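Local coordinates for protein putative solute-binding component of ABC transporter (Clostridium phytofermentans, PDB 4YS6) that binds beta-D-glucopyranose and probably serves as the sugar-binding component of an ABC transporter, at residues Val278-Leu282 with Asp283-Ser287; Leu297-Gln300 with Val301-Val305; Val337-Asp340 with Ala341-Lys345. All coordinates share one frame; numbering follows the deposited sequence.

Contact 1 (Val278-Leu282 with Asp283-Ser287)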
loop_
_atom_site.group_PDB
_atom_site.type_symbol
_atom_site.label_atom_id
_atom_site.label_comp_id
_atom_site.label_asym_id
_atom_site.label_seq_id
_atom_site.Cartn_x
_atom_site.Cartn_y
_atom_site.Cartn_z
ATOM N N VAL A 278 1.282 -14.432 -4.120
ATOM C CA VAL A 278 2.481 -15.161 -4.541
ATOM C C VAL A 278 2.094 -16.527 -5.088
ATOM O O VAL A 278 2.585 -16.958 -6.138
ATOM C CB VAL A 278 3.484 -15.317 -3.394
ATOM C CG1 VAL A 278 4.709 -16.149 -3.849
ATOM C CG2 VAL A 278 3.929 -13.953 -2.922
ATOM N N LYS A 279 1.202 -17.221 -4.401
ATOM C CA LYS A 279 0.727 -18.502 -4.913
ATOM C C LYS A 279 0.058 -18.348 -6.273
ATOM O O LYS A 279 0.269 -19.177 -7.152
ATOM C CB LYS A 279 -0.236 -19.134 -3.922
ATOM C CG LYS A 279 0.456 -19.613 -2.664
ATOM C CD LYS A 279 -0.547 -20.120 -1.639
ATOM C CE LYS A 279 0.147 -20.703 -0.422
ATOM N NZ LYS A 279 -0.818 -21.441 0.456
ATOM N N ASN A 280 -0.720 -17.284 -6.462
ATOM C CA ASN A 280 -1.297 -17.014 -7.788
ATOM C C ASN A 280 -0.228 -16.731 -8.834
ATOM O O ASN A 280 -0.351 -17.211 -9.965
ATOM C CB ASN A 280 -2.256 -15.855 -7.750
ATOM C CG ASN A 280 -3.591 -16.232 -7.154
ATOM O OD1 ASN A 280 -3.900 -17.412 -6.958
ATOM N ND2 ASN A 280 -4.393 -15.230 -6.863
HETATM N N MSE A 281 0.839 -16.024 -8.474
HETATM C CA MSE A 281 1.909 -15.802 -9.455
HETATM C C MSE A 281 2.537 -17.123 -9.874
HETATM O O MSE A 281 2.877 -17.308 -11.055
HETATM C CB MSE A 281 3.011 -14.856 -8.940
HETATM C CG MSE A 281 2.579 -13.443 -8.749
HETATM SE SE MSE A 281 4.130 -12.224 -8.451
HETATM C CE MSE A 281 5.458 -13.621 -8.244
ATOM N N LEU A 282 2.711 -18.050 -8.935
ATOM C CA LEU A 282 3.268 -19.362 -9.274
ATOM C C LEU A 282 2.369 -20.166 -10.214
ATOM O O LEU A 282 2.840 -21.087 -10.891
ATOM C CB LEU A 282 3.546 -20.171 -8.009
ATOM C CG LEU A 282 4.479 -19.490 -6.998
ATOM C CD1 LEU A 282 4.858 -20.425 -5.865
ATOM C CD2 LEU A 282 5.711 -18.914 -7.639
ATOM N N ASP A 283 1.076 -19.830 -10.244
ATOM C CA ASP A 283 0.109 -20.495 -11.124
ATOM C C ASP A 283 -0.195 -19.660 -12.353
ATOM O O ASP A 283 -1.123 -19.965 -13.101
ATOM C CB ASP A 283 -1.212 -20.781 -10.393
ATOM C CG ASP A 283 -1.122 -21.968 -9.446
ATOM O OD1 ASP A 283 -0.279 -22.862 -9.673
ATOM O OD2 ASP A 283 -1.912 -22.007 -8.479
ATOM N N GLY A 284 0.561 -18.595 -12.546
ATOM C CA GLY A 284 0.435 -17.789 -13.750
ATOM C C GLY A 284 -0.747 -16.831 -13.741
ATOM O O GLY A 284 -1.140 -16.326 -14.798
ATOM N N LYS A 285 -1.309 -16.554 -12.567
ATOM C CA LYS A 285 -2.521 -15.732 -12.492
ATOM C C LYS A 285 -2.255 -14.265 -12.126
ATOM O O LYS A 285 -3.133 -13.431 -12.226
ATOM C CB LYS A 285 -3.505 -16.303 -11.478
ATOM C CG LYS A 285 -4.182 -17.593 -11.861
ATOM C CD LYS A 285 -5.156 -17.959 -10.756
ATOM C CE LYS A 285 -5.417 -19.440 -10.641
ATOM N NZ LYS A 285 -6.079 -19.759 -9.335
ATOM N N GLN A 286 -1.040 -13.957 -11.714
ATOM C CA GLN A 286 -0.646 -12.578 -11.465
ATOM C C GLN A 286 0.756 -12.412 -12.046
ATOM O O GLN A 286 1.602 -13.300 -11.931
ATOM C CB GLN A 286 -0.685 -12.251 -9.984
ATOM C CG GLN A 286 -0.195 -10.870 -9.673
ATOM C CD GLN A 286 -0.564 -10.397 -8.289
ATOM O OE1 GLN A 286 -1.555 -10.826 -7.700
ATOM N NE2 GLN A 286 0.218 -9.470 -7.780
ATOM N N SER A 287 0.994 -11.291 -12.703
ATOM C CA SER A 287 2.249 -11.088 -13.449
ATOM C C SER A 287 3.445 -10.730 -12.586
ATOM O O SER A 287 4.567 -11.195 -12.816
ATOM C CB SER A 287 2.057 -9.961 -14.477
ATOM O OG SER A 287 0.978 -10.256 -15.336
HETATM O O HOH W 1 -3.776 -12.593 -7.659
HETATM O O HOH W 2 -3.543 -20.291 -7.518
HETATM O O HOH W 3 3.464 -15.410 -13.033
#
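The carbonyl oxygen of N280 is gripped from opposite faces of its plane by two backbone amides. K285 N lies 2.8 Å from N280 O and gives a nearly straight bond (166° at the hydrogen), whereas D283 N, 3.0 Å from N280 O, comes in at a more bent angle. The next carbonyl, M281 O, accepts from G284 N at 3.0 Å. This is a Schellman motif closing helix 275-282: G284 is its C-prime residue, with phi at 79°, and the chain leaves the helix there. N280 and K285, the C3 and C-double-prime positions whose side chains commonly touch in this motif, meet with N280 CB 4.0 Å from K285 CB; the two side chains cross at a slant and remain close to their ends. M281 carries the other side. With CG lying beside its own backbone N (chi1 -68°), M281 CG comes 3.3 Å from Q286 O and 3.7 Å from Q286 CB. Three waters stitch the polar ends. One accepts from N280 ND2 and donates to Q286 OE1; another donates to N280 OD1 and D283 OD2 and accepts from K285 NZ, so that the lysine and the aspartate are joined through it; the third donates to M281 O and Q286 O. Q286 N is buried with no partner in the model, but its amide side chain is well engaged: OE1 accepts from N277 ND2, and NE2 donates to M288 O and D247 OD1. N280 and Q286 press on helix 247-260, while K279 NZ forms a salt bridge with the terminal carboxylate of K360.

Contact 2 (Leu297-Gln300 with Val301-Val305)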
loop_
_atom_site.group_PDB
_atom_site.type_symbol
_atom_site.label_atom_id
_atom_site.label_comp_id
_atom_site.label_asym_id
_atom_site.label_seq_id
_atom_site.Cartn_x
_atom_site.Cartn_y
_atom_site.Cartn_z
ATOM N N LEU A 297 11.210 -1.388 7.135
ATOM C CA LEU A 297 10.436 -0.209 7.513
ATOM C C LEU A 297 10.386 -0.096 9.036
ATOM O O LEU A 297 10.643 0.980 9.590
ATOM C CB LEU A 297 9.027 -0.269 6.924
ATOM C CG LEU A 297 8.110 0.911 7.237
ATOM C CD1 LEU A 297 8.750 2.209 6.844
ATOM C CD2 LEU A 297 6.779 0.732 6.493
ATOM N N ALA A 298 10.078 -1.200 9.717
ATOM C CA ALA A 298 10.025 -1.201 11.174
ATOM C C ALA A 298 11.371 -0.800 11.763
ATOM O O ALA A 298 11.418 -0.026 12.720
ATOM C CB ALA A 298 9.592 -2.542 11.710
ATOM N N SER A 299 12.461 -1.290 11.181
ATOM C CA SER A 299 13.793 -0.943 11.656
ATOM C C SER A 299 14.043 0.560 11.574
ATOM O O SER A 299 14.604 1.161 12.496
ATOM C CB SER A 299 14.859 -1.701 10.850
ATOM O OG SER A 299 16.146 -1.319 11.309
ATOM N N GLN A 300 13.602 1.174 10.485
ATOM C CA GLN A 300 13.810 2.598 10.285
ATOM C C GLN A 300 12.974 3.379 11.292
ATOM O O GLN A 300 13.437 4.379 11.858
ATOM C CB GLN A 300 13.461 3.010 8.862
ATOM C CG GLN A 300 14.455 2.522 7.848
ATOM C CD GLN A 300 15.870 2.967 8.177
ATOM O OE1 GLN A 300 16.741 2.149 8.462
ATOM N NE2 GLN A 300 16.093 4.265 8.170
ATOM N N VAL A 301 11.755 2.910 11.543
ATOM C CA VAL A 301 10.912 3.586 12.526
ATOM C C VAL A 301 11.513 3.501 13.932
ATOM O O VAL A 301 11.525 4.504 14.680
ATOM C CB VAL A 301 9.500 3.022 12.498
ATOM C CG1 VAL A 301 8.675 3.525 13.697
ATOM C CG2 VAL A 301 8.858 3.426 11.201
ATOM N N VAL A 302 12.061 2.344 14.311
ATOM C CA VAL A 302 12.669 2.232 15.632
ATOM C C VAL A 302 13.887 3.147 15.736
ATOM O O VAL A 302 14.124 3.698 16.802
ATOM C CB VAL A 302 13.029 0.772 15.964
ATOM C CG1 VAL A 302 13.806 0.673 17.274
ATOM C CG2 VAL A 302 11.737 -0.055 16.050
ATOM N N LYS A 303 14.633 3.341 14.647
ATOM C CA LYS A 303 15.717 4.340 14.664
ATOM C C LYS A 303 15.183 5.749 14.958
ATOM O O LYS A 303 15.833 6.547 15.674
ATOM C CB LYS A 303 16.477 4.355 13.337
ATOM C CG LYS A 303 17.296 3.107 13.111
ATOM C CD LYS A 303 17.968 3.185 11.767
ATOM C CE LYS A 303 18.585 1.861 11.374
ATOM N NZ LYS A 303 19.135 1.965 9.994
HETATM N N MSE A 304 14.023 6.077 14.398
HETATM C CA MSE A 304 13.374 7.372 14.665
HETATM C C MSE A 304 12.928 7.464 16.126
HETATM O O MSE A 304 13.119 8.484 16.769
HETATM C CB MSE A 304 12.171 7.611 13.737
HETATM C CG MSE A 304 12.551 7.665 12.307
HETATM SE SE MSE A 304 10.832 7.866 11.346
HETATM C CE MSE A 304 11.524 8.520 9.670
ATOM N N VAL A 305 12.350 6.391 16.654
ATOM C CA VAL A 305 11.916 6.363 18.044
ATOM C C VAL A 305 13.106 6.568 18.978
ATOM O O VAL A 305 13.061 7.375 19.931
ATOM C CB VAL A 305 11.211 5.042 18.341
ATOM C CG1 VAL A 305 10.898 4.928 19.823
ATOM C CG2 VAL A 305 9.944 4.956 17.520
#
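Regular i to i+4 bonds join L297-Q300 to V301-V305: V301 N reaches L297 O at 3.0 Å and V302 N reaches A298 O at 2.9 Å, both nearly straight onto the carbonyl, while K303 N to S299 O and M304 N to Q300 O are a little longer at 3.1 Å each. The stretch is the middle of helix 294-309, an alpha helix of the type I periplasmic binding protein fold that packs against the sheet containing strands 119-123 and 135-139. On one side of the helix a polar pair spans three residues. Q300 bends at chi2 (-55°), which folds its amide back along the helix, and K303, extended beyond CG, runs to meet it obliquely. K303 NZ donates to Q300 OE1 at 2.8 Å, with a C=O...N angle of 140° at OE1 and 18° off the carbonyl plane, and K303 CE lies 3.5 Å from the same oxygen. The methylenes of K303 pass S299 as well, with S299 OG 4.0 Å from K303 CE.

L297, V301 and M304 face the sheet: L297 and V301 pack on A137 and Y123, one from each of those two strands, and L297 also touches R50 and D124, two residues of the glucose pocket. A298 and S299 lean on Q61 of helix 50-64. V301 and V302 have the same rotamer, with CG1 anti to the backbone N, which turns CG2 of each back over the preceding turn: V301 CG2 lies 3.4 Å from L297 O, and V302 CG2 rests 3.3 Å from A298 O.

Contact 3 (Val337-Asp340 with Ala341-Lys345)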
loop_
_atom_site.group_PDB
_atom_site.type_symbol
_atom_site.label_atom_id
_atom_site.label_comp_id
_atom_site.label_asym_id
_atom_site.label_seq_id
_atom_site.Cartn_x
_atom_site.Cartn_y
_atom_site.Cartn_z
ATOM N N VAL A 337 10.902 -3.199 -4.226
ATOM C CA VAL A 337 11.651 -4.082 -5.119
ATOM C C VAL A 337 10.703 -4.848 -6.014
ATOM O O VAL A 337 9.735 -5.443 -5.544
ATOM C CB VAL A 337 12.525 -5.086 -4.311
ATOM C CG1 VAL A 337 13.276 -6.025 -5.234
ATOM C CG2 VAL A 337 13.509 -4.323 -3.429
ATOM N N PHE A 338 11.004 -4.869 -7.304
ATOM C CA PHE A 338 10.191 -5.646 -8.239
ATOM C C PHE A 338 10.282 -7.144 -7.932
ATOM O O PHE A 338 11.380 -7.694 -7.820
ATOM C CB PHE A 338 10.670 -5.373 -9.662
ATOM C CG PHE A 338 9.957 -6.166 -10.715
ATOM C CD1 PHE A 338 10.414 -7.406 -11.099
ATOM C CD2 PHE A 338 8.835 -5.653 -11.332
ATOM C CE1 PHE A 338 9.765 -8.135 -12.075
ATOM C CE2 PHE A 338 8.179 -6.390 -12.318
ATOM C CZ PHE A 338 8.653 -7.627 -12.676
ATOM N N ALA A 339 9.123 -7.802 -7.839
ATOM C CA ALA A 339 9.077 -9.229 -7.632
ATOM C C ALA A 339 8.224 -9.953 -8.682
ATOM O O ALA A 339 7.154 -9.503 -9.078
ATOM C CB ALA A 339 8.543 -9.516 -6.246
ATOM N N ASP A 340 8.706 -11.095 -9.131
ATOM C CA ASP A 340 7.860 -11.964 -9.917
ATOM C C ASP A 340 8.258 -13.393 -9.629
ATOM O O ASP A 340 9.025 -13.654 -8.706
ATOM C CB ASP A 340 7.930 -11.627 -11.402
ATOM C CG ASP A 340 9.302 -11.849 -12.027
ATOM O OD1 ASP A 340 10.198 -12.505 -11.441
ATOM O OD2 ASP A 340 9.461 -11.370 -13.167
ATOM N N ALA A 341 7.712 -14.332 -10.381
ATOM C CA ALA A 341 7.900 -15.718 -9.999
ATOM C C ALA A 341 9.328 -16.181 -10.226
ATOM O O ALA A 341 9.730 -17.197 -9.664
ATOM C CB ALA A 341 6.966 -16.595 -10.743
ATOM N N THR A 342 10.093 -15.455 -11.036
ATOM C CA THR A 342 11.487 -15.803 -11.247
ATOM C C THR A 342 12.441 -15.314 -10.159
ATOM O O THR A 342 13.566 -15.812 -10.100
ATOM C CB THR A 342 12.036 -15.280 -12.590
ATOM O OG1 THR A 342 12.217 -13.864 -12.546
ATOM C CG2 THR A 342 11.103 -15.660 -13.742
ATOM N N ASN A 343 12.034 -14.373 -9.308
ATOM C CA ASN A 343 12.931 -13.962 -8.211
ATOM C C ASN A 343 12.280 -14.023 -6.834
ATOM O O ASN A 343 12.915 -13.660 -5.852
ATOM C CB ASN A 343 13.504 -12.551 -8.462
ATOM C CG ASN A 343 12.465 -11.454 -8.363
ATOM O OD1 ASN A 343 11.292 -11.705 -8.123
ATOM N ND2 ASN A 343 12.913 -10.211 -8.536
ATOM N N TYR A 344 11.037 -14.501 -6.737
ATOM C CA TYR A 344 10.368 -14.508 -5.453
ATOM C C TYR A 344 11.100 -15.351 -4.409
ATOM O O TYR A 344 11.064 -15.006 -3.228
ATOM C CB TYR A 344 8.925 -15.007 -5.592
ATOM C CG TYR A 344 8.817 -16.497 -5.489
ATOM C CD1 TYR A 344 8.619 -17.110 -4.259
ATOM C CD2 TYR A 344 8.947 -17.290 -6.609
ATOM C CE1 TYR A 344 8.551 -18.480 -4.156
ATOM C CE2 TYR A 344 8.863 -18.659 -6.523
ATOM C CZ TYR A 344 8.671 -19.249 -5.294
ATOM O OH TYR A 344 8.591 -20.613 -5.188
ATOM N N LYS A 345 11.766 -16.440 -4.800
ATOM C CA LYS A 345 12.367 -17.288 -3.762
ATOM C C LYS A 345 13.529 -16.551 -3.136
ATOM O O LYS A 345 13.673 -16.527 -1.906
ATOM C CB LYS A 345 12.843 -18.648 -4.285
ATOM C CG LYS A 345 13.447 -19.502 -3.146
ATOM C CD LYS A 345 14.148 -20.758 -3.605
ATOM C CE LYS A 345 14.732 -21.516 -2.401
ATOM N NZ LYS A 345 16.081 -21.014 -1.965
#
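Hydrogen bonds of the N343 amide join the strand end to the turn that follows it. N343 ND2 donates to F338 O (3.0 Å), which lies close to the amide plane, and N343 OD1 accepts from D340 N (2.8 Å, 166° at the hydrogen), so one side chain spans A339 by pairing with a carbonyl before it and an N-H after it, as a neighbouring strand would. The torsion chi1 of 69° tucks CG between backbone N and carbonyl carbon and points the amide at the strand.

The carboxylate of D340 makes a second set. D340 OD1 accepts from T342 OG1 (2.7 Å) on its syn side, close to the carboxylate plane, and from T342 N (3.0 Å) from above that plane, an Asx turn. D340 O accepts from N343 N (3.2 Å), closing a type I turn, and more weakly from Y344 N.

The turn joins strand 331-339 to helix 344-349. The strand is hydrogen-bonded to strand 289-291, A339 to S289 and V337 to F291; nonpolar contacts then set A339 and V337 on L347, while A341 and Y344 lie against helix 275-282.

How the contacts relate
Contacts 1 and 3 are neighbours, about 11 Å apart from centre to centre. The helix end of contact 1 lies against the turn of contact 3: L282 CD2 is 3.4 Å from Y344 CE2, and S287 O is 3.7 Å from D340 CB. Contact 2 stands apart, about 32 Å from contact 1 and about 25 Å from contact 3, centre to centre. Between them in space lies the bound glucose: the side chain of L297 is about 8 Å from it, that of Q286 about 10 Å and that of A339 about 13 Å. Pocket residues D272 and K292 fall in sequence just before helix 275-282 and just before helix 294-309.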